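Local coordinates for Ras-related protein Rab-7L1 (PDB 6HH2) that binds and hydrolyses GTP as a Rab-family switch in endosome and trans-Golgi trafficking, recruiting the kinase LRRK2 to the Golgi and stimulating it, at residues L10-V15 with R61-D66; Q28-D33 with A48-Q53. The protein carries 4 engineered substitutions. All blocks are in the same frame, centred on the assembly; numbering follows the deposited sequence.

Contact 1: L10-V15 with R61-D66; sequences LFKVLV and RLQLWD
The indole of Trp65 carries the aliphatic run of Lys12 across one face, meets the ring of Phe47 with planes about 30° apart, and is tied at its N-H edge to Gln63. Lys12 is fully extended, CG anti to the backbone N (chi1 167°), so its chain travels obliquely over the ring system: CG and CD near NE1, then CE 3.5 Å from the centroid of the five-membered ring in a CH-pi contact, and finally NZ 3.6 Å from the centroid of the six-membered ring, almost on its normal, as a cation-pi pair. Lys12 NZ also bonds the carbonyls of Tyr80 and Arg82, so the ammonium has oxygen partners as well as the indole face. Trp65 NE1 donates in the indole plane to Gln63 OE1 at 3.0 Å, standing above the carboxamide plane, which helps fix the ring's rotation. The Phe11 ring meets Leu62 CD2 at its edge.

Beneath these groups, strands 8-17 and 58-66 pair in parallel in the Ras-type P-loop GTPase sheet, 58-66 lying next to edge strand 48-55. Phe11, Val13 and Val15 donate to the carbonyls of Arg61, Gln63 and Trp65, and the carbonyls of Phe11 and Val13 accept from the amides of Gln63 and Trp65. Leu10 CD1 lies against Arg61 CG at 3.7 Å on the face shared with Lys12 and Trp65. On the other face Phe11, Val13 and Leu62 pack on helix 165-178; Leu62 and Val15 reach helix 23-30. Asp66, close to the magnesium ion, accepts from the Ala68 amide through OD1, and its OD2 is hydrogen-bonded to Thr24 OG1.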
ATOM      1  N   LEU A  10     -14.536   5.949  -4.091  1.00 26.00           N
ATOM      2  CA  LEU A  10     -13.203   6.218  -4.601  1.00 25.25           C
ATOM      3  C   LEU A  10     -12.225   6.262  -3.439  1.00 23.34           C
ATOM      4  O   LEU A  10     -12.447   7.005  -2.464  1.00 27.90           O
ATOM      5  CB  LEU A  10     -13.206   7.567  -5.322  1.00 27.26           C
ATOM      6  CG  LEU A  10     -11.833   8.025  -5.801  1.00 28.30           C
ATOM      7  CD1 LEU A  10     -11.232   7.136  -6.909  1.00 28.42           C
ATOM      8  CD2 LEU A  10     -11.974   9.466  -6.294  1.00 34.57           C
ATOM      9  N   PHE A  11     -11.155   5.460  -3.528  1.00 20.44           N
ATOM     10  CA  PHE A  11     -10.131   5.391  -2.489  1.00 20.46           C
ATOM     11  C   PHE A  11      -8.750   5.626  -3.088  1.00 22.63           C
ATOM     12  O   PHE A  11      -8.339   4.912  -4.003  1.00 21.78           O
ATOM     13  CB  PHE A  11     -10.143   4.036  -1.751  1.00 21.86           C
ATOM     14  CG  PHE A  11     -11.454   3.729  -1.084  1.00 22.68           C
ATOM     15  CD1 PHE A  11     -11.965   4.556  -0.069  1.00 24.49           C
ATOM     16  CD2 PHE A  11     -12.195   2.636  -1.515  1.00 24.24           C
ATOM     17  CE1 PHE A  11     -13.179   4.222   0.545  1.00 24.96           C
ATOM     18  CE2 PHE A  11     -13.413   2.330  -0.894  1.00 22.05           C
ATOM     19  CZ  PHE A  11     -13.897   3.151   0.099  1.00 24.96           C
ATOM     20  N   LYS A  12      -8.009   6.572  -2.526  1.00 21.44           N
ATOM     21  CA  LYS A  12      -6.611   6.804  -2.896  1.00 19.96           C
ATOM     22  C   LYS A  12      -5.739   6.035  -1.922  1.00 19.03           C
ATOM     23  O   LYS A  12      -5.846   6.211  -0.693  1.00 19.99           O
ATOM     24  CB  LYS A  12      -6.346   8.315  -2.832  1.00 21.07           C
ATOM     25  CG  LYS A  12      -4.847   8.706  -2.875  1.00 19.76           C
ATOM     26  CD  LYS A  12      -4.668  10.201  -3.083  1.00 19.78           C
ATOM     27  CE  LYS A  12      -3.137  10.469  -3.057  1.00 20.98           C
ATOM     28  NZ  LYS A  12      -2.879  11.938  -3.294  1.00 20.76           N
ATOM     29  N   VAL A  13      -4.929   5.120  -2.444  1.00 18.66           N
ATOM     30  CA  VAL A  13      -4.114   4.222  -1.622  1.00 19.46           C
ATOM     31  C   VAL A  13      -2.650   4.550  -1.913  1.00 18.92           C
ATOM     32  O   VAL A  13      -2.217   4.523  -3.076  1.00 19.51           O
ATOM     33  CB  VAL A  13      -4.407   2.759  -1.984  1.00 18.82           C
ATOM     34  CG1 VAL A  13      -3.485   1.842  -1.189  1.00 20.17           C
ATOM     35  CG2 VAL A  13      -5.909   2.466  -1.705  1.00 23.30           C
ATOM     36  N   LEU A  14      -1.891   4.853  -0.867  1.00 18.03           N
ATOM     37  CA  LEU A  14      -0.450   5.140  -1.021  1.00 18.27           C
ATOM     38  C   LEU A  14       0.338   3.852  -0.919  1.00 19.02           C
ATOM     39  O   LEU A  14       0.135   3.078   0.023  1.00 22.98           O
ATOM     40  CB  LEU A  14      -0.005   6.079   0.101  1.00 17.24           C
ATOM     41  CG  LEU A  14      -0.877   7.303   0.257  1.00 18.32           C
ATOM     42  CD1 LEU A  14      -0.332   8.191   1.389  1.00 21.35           C
ATOM     43  CD2 LEU A  14      -0.919   8.091  -1.084  1.00 20.07           C
ATOM     44  N   VAL A  15       1.185   3.568  -1.896  1.00 17.06           N
ATOM     45  CA  VAL A  15       2.100   2.443  -1.860  1.00 16.93           C
ATOM     46  C   VAL A  15       3.493   2.993  -1.637  1.00 17.52           C
ATOM     47  O   VAL A  15       4.083   3.668  -2.503  1.00 17.60           O
ATOM     48  CB  VAL A  15       2.056   1.630  -3.148  1.00 17.72           C
ATOM     49  CG1 VAL A  15       3.009   0.444  -3.043  1.00 19.61           C
ATOM     50  CG2 VAL A  15       0.585   1.187  -3.412  1.00 19.66           C
ATOM     51  N   ARG A  61     -13.457   2.156  -6.755  1.00 22.43           N
ATOM     52  CA  ARG A  61     -12.393   2.597  -7.653  1.00 21.17           C
ATOM     53  C   ARG A  61     -11.183   2.919  -6.780  1.00 21.93           C
ATOM     54  O   ARG A  61     -11.294   3.701  -5.822  1.00 23.86           O
ATOM     55  CB  ARG A  61     -12.858   3.822  -8.443  1.00 23.28           C
ATOM     56  CG  ARG A  61     -11.785   4.444  -9.331  1.00 28.87           C
ATOM     57  CD  ARG A  61     -12.334   5.589 -10.213  1.00 36.50           C
ATOM     58  NE  ARG A  61     -13.201   5.067 -11.263  1.00 42.60           N
ATOM     59  CZ  ARG A  61     -14.529   5.156 -11.270  1.00 47.47           C
ATOM     60  NH1 ARG A  61     -15.169   5.773 -10.285  1.00 47.39           N
ATOM     61  NH2 ARG A  61     -15.216   4.643 -12.286  1.00 45.20           N
ATOM     62  N   LEU A  62     -10.050   2.275  -7.055  1.00 19.86           N
ATOM     63  CA  LEU A  62      -8.831   2.532  -6.292  1.00 20.33           C
ATOM     64  C   LEU A  62      -7.843   3.290  -7.169  1.00 21.86           C
ATOM     65  O   LEU A  62      -7.589   2.891  -8.307  1.00 23.24           O
ATOM     66  CB  LEU A  62      -8.133   1.247  -5.898  1.00 23.19           C
ATOM     67  CG  LEU A  62      -8.941   0.224  -5.155  1.00 29.38           C
ATOM     68  CD1 LEU A  62      -7.973  -0.923  -4.803  1.00 32.59           C
ATOM     69  CD2 LEU A  62      -9.543   0.874  -3.919  1.00 26.07           C
ATOM     70  N   GLN A  63      -7.287   4.382  -6.653  1.00 19.73           N
ATOM     71  CA  GLN A  63      -6.095   5.027  -7.210  1.00 18.99           C
ATOM     72  C   GLN A  63      -4.895   4.506  -6.446  1.00 20.11           C
ATOM     73  O   GLN A  63      -4.797   4.680  -5.219  1.00 21.76           O
ATOM     74  CB  GLN A  63      -6.163   6.544  -7.035  1.00 20.86           C
ATOM     75  CG  GLN A  63      -7.327   7.204  -7.737  1.00 21.60           C
ATOM     76  CD  GLN A  63      -7.329   8.710  -7.550  1.00 25.70           C
ATOM     77  OE1 GLN A  63      -6.511   9.231  -6.767  1.00 27.02           O
ATOM     78  NE2 GLN A  63      -8.223   9.413  -8.230  1.00 26.82           N
ATOM     79  N   LEU A  64      -3.995   3.836  -7.142  1.00 18.76           N
ATOM     80  CA  LEU A  64      -2.799   3.279  -6.533  1.00 17.55           C
ATOM     81  C   LEU A  64      -1.631   4.250  -6.815  1.00 19.68           C
ATOM     82  O   LEU A  64      -1.194   4.400  -7.963  1.00 21.39           O
ATOM     83  CB  LEU A  64      -2.498   1.902  -7.127  1.00 20.08           C
ATOM     84  CG  LEU A  64      -3.641   0.901  -6.936  1.00 21.32           C
ATOM     85  CD1 LEU A  64      -3.429  -0.299  -7.872  1.00 22.93           C
ATOM     86  CD2 LEU A  64      -3.698   0.498  -5.433  1.00 22.92           C
ATOM     87  N   TRP A  65      -1.121   4.904  -5.757  1.00 16.84           N
ATOM     88  CA  TRP A  65      -0.120   5.965  -5.892  1.00 17.63           C
ATOM     89  C   TRP A  65       1.231   5.403  -5.460  1.00 19.75           C
ATOM     90  O   TRP A  65       1.446   5.150  -4.284  1.00 19.04           O
ATOM     91  CB  TRP A  65      -0.502   7.161  -5.027  1.00 18.35           C
ATOM     92  CG  TRP A  65      -1.571   8.016  -5.577  1.00 19.85           C
ATOM     93  CD1 TRP A  65      -2.923   7.673  -5.753  1.00 21.93           C
ATOM     94  CD2 TRP A  65      -1.430   9.353  -6.003  1.00 19.46           C
ATOM     95  NE1 TRP A  65      -3.614   8.768  -6.240  1.00 20.72           N
ATOM     96  CE2 TRP A  65      -2.724   9.810  -6.417  1.00 20.08           C
ATOM     97  CE3 TRP A  65      -0.345  10.236  -6.033  1.00 22.63           C
ATOM     98  CZ2 TRP A  65      -2.944  11.101  -6.901  1.00 23.88           C
ATOM     99  CZ3 TRP A  65      -0.562  11.530  -6.502  1.00 23.48           C
ATOM    100  CH2 TRP A  65      -1.861  11.957  -6.933  1.00 24.40           C
ATOM    101  N   ASP A  66       2.155   5.221  -6.406  1.00 20.08           N
ATOM    102  CA  ASP A  66       3.508   4.713  -6.093  1.00 19.66           C
ATOM    103  C   ASP A  66       4.428   5.910  -5.802  1.00 19.48           C
ATOM    104  O   ASP A  66       4.574   6.815  -6.636  1.00 20.90           O
ATOM    105  CB  ASP A  66       3.961   3.984  -7.366  1.00 19.89           C
ATOM    106  CG  ASP A  66       5.321   3.329  -7.301  1.00 20.95           C
ATOM    107  OD1 ASP A  66       6.140   3.553  -6.407  1.00 20.23           O
ATOM    108  OD2 ASP A  66       5.545   2.566  -8.273  1.00 23.90           O
TER

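Contact 2: Q28-D33 with A48-Q53; sequences QRYSQD and ALKVLQ
Lys50 lays its side chain over one face of the Tyr30 ring, crossing the tyrosine at about a right angle. Its CD comes within 3.3 Å of Tyr30 CE2, and CE stands above the plane, offset toward the rim, making a CH-pi contact. The chain is extended as far as CE and then turns at chi4 (61°), which brings NZ back over the ring in a cation-pi contact, 4.2 Å from the Tyr30 centroid and close to the ring normal, and onto the backbone: Lys50 NZ donates to Tyr30 O at 2.7 Å, in the carbonyl plane. Two residues on, Gln32 N donates to Leu49 O at 2.8 Å in a nearly straight bond, with Gln32 CG alongside the same oxygen. Ser31 CB touches Ala48 CB at 3.6 Å.

The second shell shapes this turn. Ser31 OG accepts from Asp33 N at 3.1 Å, an ST turn that carries the chain out of helix 23-30; the same OG is hydrogen-bonded to Val27 O. Asp33 is held by Tyr39 OH and Lys40 NZ, Gln32 NE2 by Ser36 O, at and just before the probable effector region, and Tyr30 packs on helix 165-178. Lys50 therefore serves the end of helix 23-30 twice, its ammonium probably stabilised both by the ring and by a carbonyl at the helix C-terminus, where the negative end of the helix dipole would probably favour the positive charge.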
ATOM      1  N   GLN A  28       1.854  -2.714 -10.754  1.00 21.09           N
ATOM      2  CA  GLN A  28       1.685  -3.296 -12.083  1.00 22.98           C
ATOM      3  C   GLN A  28       0.861  -4.564 -12.040  1.00 26.59           C
ATOM      4  O   GLN A  28       0.082  -4.821 -12.961  1.00 26.91           O
ATOM      5  CB  GLN A  28       3.057  -3.592 -12.679  1.00 24.48           C
ATOM      6  CG  GLN A  28       3.803  -2.310 -13.027  1.00 31.38           C
ATOM      7  CD  GLN A  28       5.247  -2.565 -13.444  1.00 45.48           C
ATOM      8  OE1 GLN A  28       5.878  -3.544 -13.024  1.00 54.12           O
ATOM      9  NE2 GLN A  28       5.763  -1.701 -14.292  1.00 45.94           N
ATOM     10  N   ARG A  29       0.958  -5.346 -10.964  1.00 23.08           N
ATOM     11  CA  ARG A  29       0.198  -6.581 -10.893  1.00 26.28           C
ATOM     12  C   ARG A  29      -1.251  -6.353 -10.482  1.00 24.01           C
ATOM     13  O   ARG A  29      -2.182  -7.006 -11.013  1.00 26.61           O
ATOM     14  CB  ARG A  29       0.885  -7.540  -9.933  1.00 32.80           C
ATOM     15  CG  ARG A  29       0.470  -8.974 -10.258  1.00 43.94           C
ATOM     16  CD  ARG A  29       0.898  -9.922  -9.213  1.00 47.90           C
ATOM     17  NE  ARG A  29       2.139 -10.649  -9.481  1.00 47.10           N
ATOM     18  CZ  ARG A  29       2.259 -11.681 -10.314  1.00 50.85           C
ATOM     19  NH1 ARG A  29       1.235 -12.081 -11.059  1.00 48.70           N
ATOM     20  NH2 ARG A  29       3.425 -12.297 -10.428  1.00 53.10           N
ATOM     21  N   TYR A  30      -1.461  -5.457  -9.544  1.00 21.22           N
ATOM     22  CA  TYR A  30      -2.780  -5.272  -8.926  1.00 19.72           C
ATOM     23  C   TYR A  30      -3.664  -4.227  -9.619  1.00 22.66           C
ATOM     24  O   TYR A  30      -4.907  -4.321  -9.544  1.00 22.28           O
ATOM     25  CB  TYR A  30      -2.610  -4.911  -7.444  1.00 19.39           C
ATOM     26  CG  TYR A  30      -3.918  -5.014  -6.732  1.00 18.73           C
ATOM     27  CD1 TYR A  30      -4.473  -6.273  -6.458  1.00 18.81           C
ATOM     28  CD2 TYR A  30      -4.619  -3.879  -6.345  1.00 20.67           C
ATOM     29  CE1 TYR A  30      -5.741  -6.380  -5.850  1.00 19.92           C
ATOM     30  CE2 TYR A  30      -5.865  -3.973  -5.730  1.00 22.25           C
ATOM     31  CZ  TYR A  30      -6.395  -5.230  -5.474  1.00 20.52           C
ATOM     32  OH  TYR A  30      -7.627  -5.361  -4.894  1.00 21.71           O
ATOM     33  N   SER A  31      -3.088  -3.278 -10.348  1.00 20.58           N
ATOM     34  CA  SER A  31      -3.904  -2.315 -11.081  1.00 20.54           C
ATOM     35  C   SER A  31      -4.544  -2.998 -12.280  1.00 19.70           C
ATOM     36  O   SER A  31      -4.318  -4.177 -12.557  1.00 23.17           O
ATOM     37  CB  SER A  31      -3.035  -1.157 -11.574  1.00 20.16           C
ATOM     38  OG  SER A  31      -2.212  -1.615 -12.654  1.00 21.38           O
ATOM     39  N   GLN A  32      -5.364  -2.254 -13.022  1.00 18.59           N
ATOM     40  CA  GLN A  32      -5.928  -2.854 -14.235  1.00 18.88           C
ATOM     41  C   GLN A  32      -5.030  -2.767 -15.442  1.00 19.96           C
ATOM     42  O   GLN A  32      -5.470  -3.157 -16.534  1.00 21.56           O
ATOM     43  CB  GLN A  32      -7.246  -2.147 -14.586  1.00 22.06           C
ATOM     44  CG  GLN A  32      -7.086  -0.714 -15.146  1.00 20.44           C
ATOM     45  CD  GLN A  32      -8.437  -0.221 -15.725  1.00 23.50           C
ATOM     46  OE1 GLN A  32      -9.428  -0.097 -14.981  1.00 25.39           O
ATOM     47  NE2 GLN A  32      -8.484   0.022 -17.037  1.00 22.92           N
ATOM     48  N   ASP A  33      -3.790  -2.324 -15.281  1.00 22.08           N
ATOM     49  CA  ASP A  33      -2.981  -1.962 -16.448  1.00 23.27           C
ATOM     50  C   ASP A  33      -2.627  -3.151 -17.325  1.00 21.48           C
ATOM     51  O   ASP A  33      -2.434  -2.981 -18.546  1.00 25.78           O
ATOM     52  CB  ASP A  33      -1.727  -1.207 -15.982  1.00 22.26           C
ATOM     53  CG  ASP A  33      -2.054   0.183 -15.498  1.00 29.14           C
ATOM     54  OD1 ASP A  33      -3.255   0.555 -15.538  1.00 23.74           O
ATOM     55  OD2 ASP A  33      -1.116   0.899 -15.072  1.00 27.62           O
ATOM     56  N   ALA A  48      -2.241   4.593 -10.813  1.00 20.82           N
ATOM     57  CA  ALA A  48      -2.874   3.583 -11.672  1.00 19.81           C
ATOM     58  C   ALA A  48      -4.228   3.260 -11.050  1.00 20.79           C
ATOM     59  O   ALA A  48      -4.399   3.403  -9.846  1.00 24.05           O
ATOM     60  CB  ALA A  48      -2.031   2.311 -11.672  1.00 20.82           C
ATOM     61  N   LEU A  49      -5.185   2.856 -11.872  1.00 20.72           N
ATOM     62  CA  LEU A  49      -6.523   2.555 -11.376  1.00 19.62           C
ATOM     63  C   LEU A  49      -6.761   1.052 -11.258  1.00 20.98           C
ATOM     64  O   LEU A  49      -6.213   0.233 -12.012  1.00 20.46           O
ATOM     65  CB  LEU A  49      -7.522   3.057 -12.397  1.00 21.60           C
ATOM     66  CG  LEU A  49      -8.414   4.278 -12.111  1.00 35.30           C
ATOM     67  CD1 LEU A  49      -8.088   5.158 -10.945  1.00 29.45           C
ATOM     68  CD2 LEU A  49      -8.788   5.033 -13.371  1.00 26.66           C
ATOM     69  N   LYS A  50      -7.653   0.693 -10.334  1.00 20.04           N
ATOM     70  CA  LYS A  50      -8.311  -0.615 -10.332  1.00 20.36           C
ATOM     71  C   LYS A  50      -9.783  -0.366 -10.056  1.00 21.10           C
ATOM     72  O   LYS A  50     -10.128   0.436  -9.181  1.00 21.98           O
ATOM     73  CB  LYS A  50      -7.740  -1.556  -9.298  1.00 19.60           C
ATOM     74  CG  LYS A  50      -8.276  -3.024  -9.498  1.00 24.27           C
ATOM     75  CD  LYS A  50      -7.839  -3.778  -8.315  1.00 26.39           C
ATOM     76  CE  LYS A  50      -8.044  -5.282  -8.542  1.00 27.06           C
ATOM     77  NZ  LYS A  50      -7.228  -5.758  -9.725  1.00 29.05           N
ATOM     78  N   VAL A  51     -10.671  -1.035 -10.792  1.00 20.62           N
ATOM     79  CA  VAL A  51     -12.092  -0.797 -10.612  1.00 21.94           C
ATOM     80  C   VAL A  51     -12.748  -2.152 -10.370  1.00 21.47           C
ATOM     81  O   VAL A  51     -12.483  -3.106 -11.104  1.00 23.24           O
ATOM     82  CB  VAL A  51     -12.733  -0.119 -11.829  1.00 22.20           C
ATOM     83  CG1 VAL A  51     -14.201   0.242 -11.556  1.00 26.18           C
ATOM     84  CG2 VAL A  51     -11.937   1.144 -12.227  1.00 22.04           C
ATOM     85  N   LEU A  52     -13.600  -2.246  -9.359  1.00 21.01           N
ATOM     86  CA  LEU A  52     -14.238  -3.501  -8.979  1.00 23.01           C
ATOM     87  C   LEU A  52     -15.720  -3.249  -8.785  1.00 22.15           C
ATOM     88  O   LEU A  52     -16.113  -2.273  -8.129  1.00 23.20           O
ATOM     89  CB  LEU A  52     -13.669  -4.022  -7.634  1.00 23.37           C
ATOM     90  CG  LEU A  52     -12.201  -4.443  -7.670  1.00 23.83           C
ATOM     91  CD1 LEU A  52     -11.696  -4.626  -6.250  1.00 26.26           C
ATOM     92  CD2 LEU A  52     -12.068  -5.736  -8.499  1.00 24.53           C
ATOM     93  N   GLN A  53     -16.552  -4.150  -9.297  1.00 21.20           N
ATOM     94  CA  GLN A  53     -17.949  -4.128  -8.890  1.00 22.30           C
ATOM     95  C   GLN A  53     -18.003  -4.496  -7.421  1.00 26.69           C
ATOM     96  O   GLN A  53     -17.329  -5.438  -6.979  1.00 25.48           O
ATOM     97  CB  GLN A  53     -18.789  -5.131  -9.706  1.00 23.34           C
ATOM     98  CG  GLN A  53     -20.325  -4.841  -9.610  1.00 24.82           C
ATOM     99  CD  GLN A  53     -20.685  -3.655 -10.447  1.00 31.34           C
ATOM    100  OE1 GLN A  53     -20.045  -3.408 -11.475  1.00 31.32           O
ATOM    101  NE2 GLN A  53     -21.702  -2.896 -10.028  1.00 32.61           N
TER

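Overall arrangement
Contacts 1 and 2 lie about 10 Å apart, centre to centre, on the same side of the molecule. Contact 2 is nested in the loop that contact 1 closes: from strand 8-17 the chain runs through helix 23-30 and the effector region to edge strand 48-55, then turns back into strand 58-66. That strand is shared, since it pairs in parallel with 8-17 and antiparallel with 48-55, where Leu64 N to Ala48 O and Leu62 N to Lys50 O are probable hydrogen bonds. Leu64 also packs on Ser31. Together they tie the helix after the P-loop, both flanks of the effector region and the strand leading to the magnesium site together at the 48-55 edge of the GTPase sheet.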